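Local coordinates for mannosyl-glycoprotein endo-beta-N-acetylglucosamidase-like domain-containing protein (Pseudomonas protegens, PDB 4KT3) that is a type VI secretion effector, a peptidoglycan glycoside hydrolase of the glucosaminidase family, captured here in complex with its lipoprotein partner, the immunity protein, at residues Met87-Leu93 against Gln119-Phe125. Coordinates in Å, arbitrary orientation, origin at the centre of the assembly. Residue numbers count along the deposited sequence, not the author numbering.
Sequences MHAPAPL and QSFASSF
Met87-Leu93 is an irregular loop that bends round one side of the helical segment Gln119-Phe125. Met87-Pro92 is extended, the peptide before Pro90 is cis, and Leu93 has a positive phi (74/2), in the left-handed region. The loop touches the helix with its two ends, and His88-Pro90 bulge away between them. Pro92 CA and Ser120 CA are 5.2 Å apart; Met87 CA and Phe121 CA are 7.4 Å apart. Met87, a selenomethionine, is buried. Its chi angles are all m, which folds the side chain onto the helix. Met87 CE lies 3.6 Å from Ser120 OG and 4.0 Å from Phe125 CE2, and Met87 SE lies 4.2 Å from Phe121 CB. SE meets the edge of the Phe125 ring, a Met-aromatic contact. Ser120, chi1 t, donates a hydrogen bond from OG to Pro92 O at 2.7 Å, helix side chain to loop carbonyl. Pro92 CD lies 3.2 Å from Ser124 OG, one turn on. Leu93 CD1 reaches Gln119 CB at 3.5 Å. Within this glucosaminidase region, of the lysozyme clan, a loop leading into the small two-stranded antiparallel sheet thus packs on helix 114-129. Backbone hydrogen bonding ties Met87 to Ala109 in strand 108-110, and Phe121 packs on helix 59-70.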
loop_
_atom_site.group_PDB
_atom_site.type_symbol
_atom_site.label_atom_id
_atom_site.label_comp_id
_atom_site.label_asym_id
_atom_site.label_seq_id
_atom_site.Cartn_x
_atom_site.Cartn_y
_atom_site.Cartn_z
HETATM N N MSE A 87 -9.683 9.543 2.000
HETATM C CA MSE A 87 -10.079 10.900 2.334
HETATM C C MSE A 87 -10.547 10.981 3.766
HETATM O O MSE A 87 -11.402 10.210 4.186
HETATM C CB MSE A 87 -11.254 11.334 1.455
HETATM C CG MSE A 87 -10.992 11.238 -0.027
HETATM SE SE MSE A 87 -9.938 12.719 -0.701
HETATM C CE MSE A 87 -11.264 14.129 -0.565
ATOM N N HIS A 88 -9.997 11.950 4.487
ATOM C CA HIS A 88 -10.500 12.316 5.791
ATOM C C HIS A 88 -11.910 12.891 5.657
ATOM O O HIS A 88 -12.235 13.588 4.685
ATOM C CB HIS A 88 -9.581 13.359 6.445
ATOM C CG HIS A 88 -8.240 12.826 6.848
ATOM N ND1 HIS A 88 -7.237 13.631 7.343
ATOM C CD2 HIS A 88 -7.737 11.570 6.825
ATOM C CE1 HIS A 88 -6.176 12.891 7.619
ATOM N NE2 HIS A 88 -6.450 11.638 7.302
ATOM N N ALA A 89 -12.749 12.587 6.639
ATOM C CA ALA A 89 -14.072 13.185 6.723
ATOM C C ALA A 89 -13.977 14.534 7.438
ATOM O O ALA A 89 -13.173 14.696 8.370
ATOM C CB ALA A 89 -15.010 12.271 7.468
ATOM N N PRO A 90 -14.808 15.504 7.033
ATOM C CA PRO A 90 -15.811 15.389 5.972
ATOM C C PRO A 90 -15.228 15.626 4.590
ATOM O O PRO A 90 -14.316 16.440 4.440
ATOM C CB PRO A 90 -16.820 16.485 6.319
ATOM C CG PRO A 90 -15.993 17.549 7.020
ATOM C CD PRO A 90 -14.893 16.795 7.748
ATOM N N ALA A 91 -15.761 14.913 3.597
ATOM C CA ALA A 91 -15.330 15.064 2.216
ATOM C C ALA A 91 -16.571 15.232 1.351
ATOM O O ALA A 91 -17.630 14.699 1.682
ATOM C CB ALA A 91 -14.546 13.851 1.776
ATOM N N PRO A 92 -16.459 15.995 0.251
ATOM C CA PRO A 92 -17.606 16.109 -0.652
ATOM C C PRO A 92 -18.060 14.736 -1.124
ATOM O O PRO A 92 -17.231 13.840 -1.354
ATOM C CB PRO A 92 -17.061 16.927 -1.825
ATOM C CG PRO A 92 -15.858 17.630 -1.296
ATOM C CD PRO A 92 -15.284 16.734 -0.239
ATOM N N LEU A 93 -19.375 14.592 -1.265
ATOM C CA LEU A 93 -20.017 13.370 -1.767
ATOM C C LEU A 93 -20.027 12.215 -0.772
ATOM O O LEU A 93 -20.530 11.137 -1.089
ATOM C CB LEU A 93 -19.424 12.912 -3.114
ATOM C CG LEU A 93 -19.464 13.901 -4.280
ATOM C CD1 LEU A 93 -18.490 13.487 -5.381
ATOM C CD2 LEU A 93 -20.896 14.022 -4.825
ATOM N N GLN A 119 -14.267 11.325 -7.481
ATOM C CA GLN A 119 -14.910 12.624 -7.674
ATOM C C GLN A 119 -14.740 13.522 -6.435
ATOM O O GLN A 119 -14.637 14.750 -6.545
ATOM C CB GLN A 119 -16.394 12.418 -8.023
ATOM C CG GLN A 119 -16.596 11.753 -9.386
ATOM C CD GLN A 119 -18.031 11.396 -9.688
ATOM O OE1 GLN A 119 -18.840 11.157 -8.803
ATOM N NE2 GLN A 119 -18.349 11.363 -10.971
ATOM N N SER A 120 -14.711 12.899 -5.263
ATOM C CA SER A 120 -14.502 13.621 -4.020
ATOM C C SER A 120 -13.096 14.207 -3.996
ATOM O O SER A 120 -12.904 15.405 -3.686
ATOM C CB SER A 120 -14.705 12.681 -2.843
ATOM O OG SER A 120 -14.616 13.386 -1.620
ATOM N N PHE A 121 -12.114 13.370 -4.309
ATOM C CA PHE A 121 -10.733 13.826 -4.454
ATOM C C PHE A 121 -10.653 15.001 -5.433
ATOM O O PHE A 121 -10.037 16.030 -5.137
ATOM C CB PHE A 121 -9.817 12.691 -4.933
ATOM C CG PHE A 121 -8.461 13.172 -5.330
ATOM C CD1 PHE A 121 -7.504 13.451 -4.371
ATOM C CD2 PHE A 121 -8.168 13.426 -6.648
ATOM C CE1 PHE A 121 -6.271 13.951 -4.727
ATOM C CE2 PHE A 121 -6.939 13.926 -7.008
ATOM C CZ PHE A 121 -5.988 14.184 -6.048
ATOM N N ALA A 122 -11.310 14.867 -6.581
ATOM C CA ALA A 122 -11.301 15.914 -7.589
ATOM C C ALA A 122 -11.920 17.210 -7.066
ATOM O O ALA A 122 -11.412 18.301 -7.342
ATOM C CB ALA A 122 -12.041 15.439 -8.830
ATOM N N SER A 123 -13.022 17.086 -6.330
ATOM C CA SER A 123 -13.714 18.241 -5.757
ATOM C C SER A 123 -12.800 19.016 -4.793
ATOM O O SER A 123 -12.691 20.256 -4.865
ATOM C CB SER A 123 -14.992 17.763 -5.047
ATOM O OG SER A 123 -15.775 18.847 -4.578
ATOM N N SER A 124 -12.122 18.301 -3.898
ATOM C CA SER A 124 -11.321 18.944 -2.870
ATOM C C SER A 124 -9.927 19.360 -3.338
ATOM O O SER A 124 -9.408 20.382 -2.878
ATOM C CB SER A 124 -11.159 18.002 -1.664
ATOM O OG SER A 124 -12.393 17.812 -1.003
ATOM N N PHE A 125 -9.307 18.564 -4.207
ATOM C CA PHE A 125 -7.876 18.735 -4.516
ATOM C C PHE A 125 -7.587 18.909 -6.009
ATOM O O PHE A 125 -6.443 19.099 -6.407
ATOM C CB PHE A 125 -7.088 17.538 -3.951
ATOM C CG PHE A 125 -7.163 17.456 -2.457
ATOM C CD1 PHE A 125 -6.440 18.336 -1.676
ATOM C CD2 PHE A 125 -7.999 16.547 -1.834
ATOM C CE1 PHE A 125 -6.525 18.296 -0.311
ATOM C CE2 PHE A 125 -8.082 16.502 -0.460
ATOM C CZ PHE A 125 -7.349 17.388 0.298
#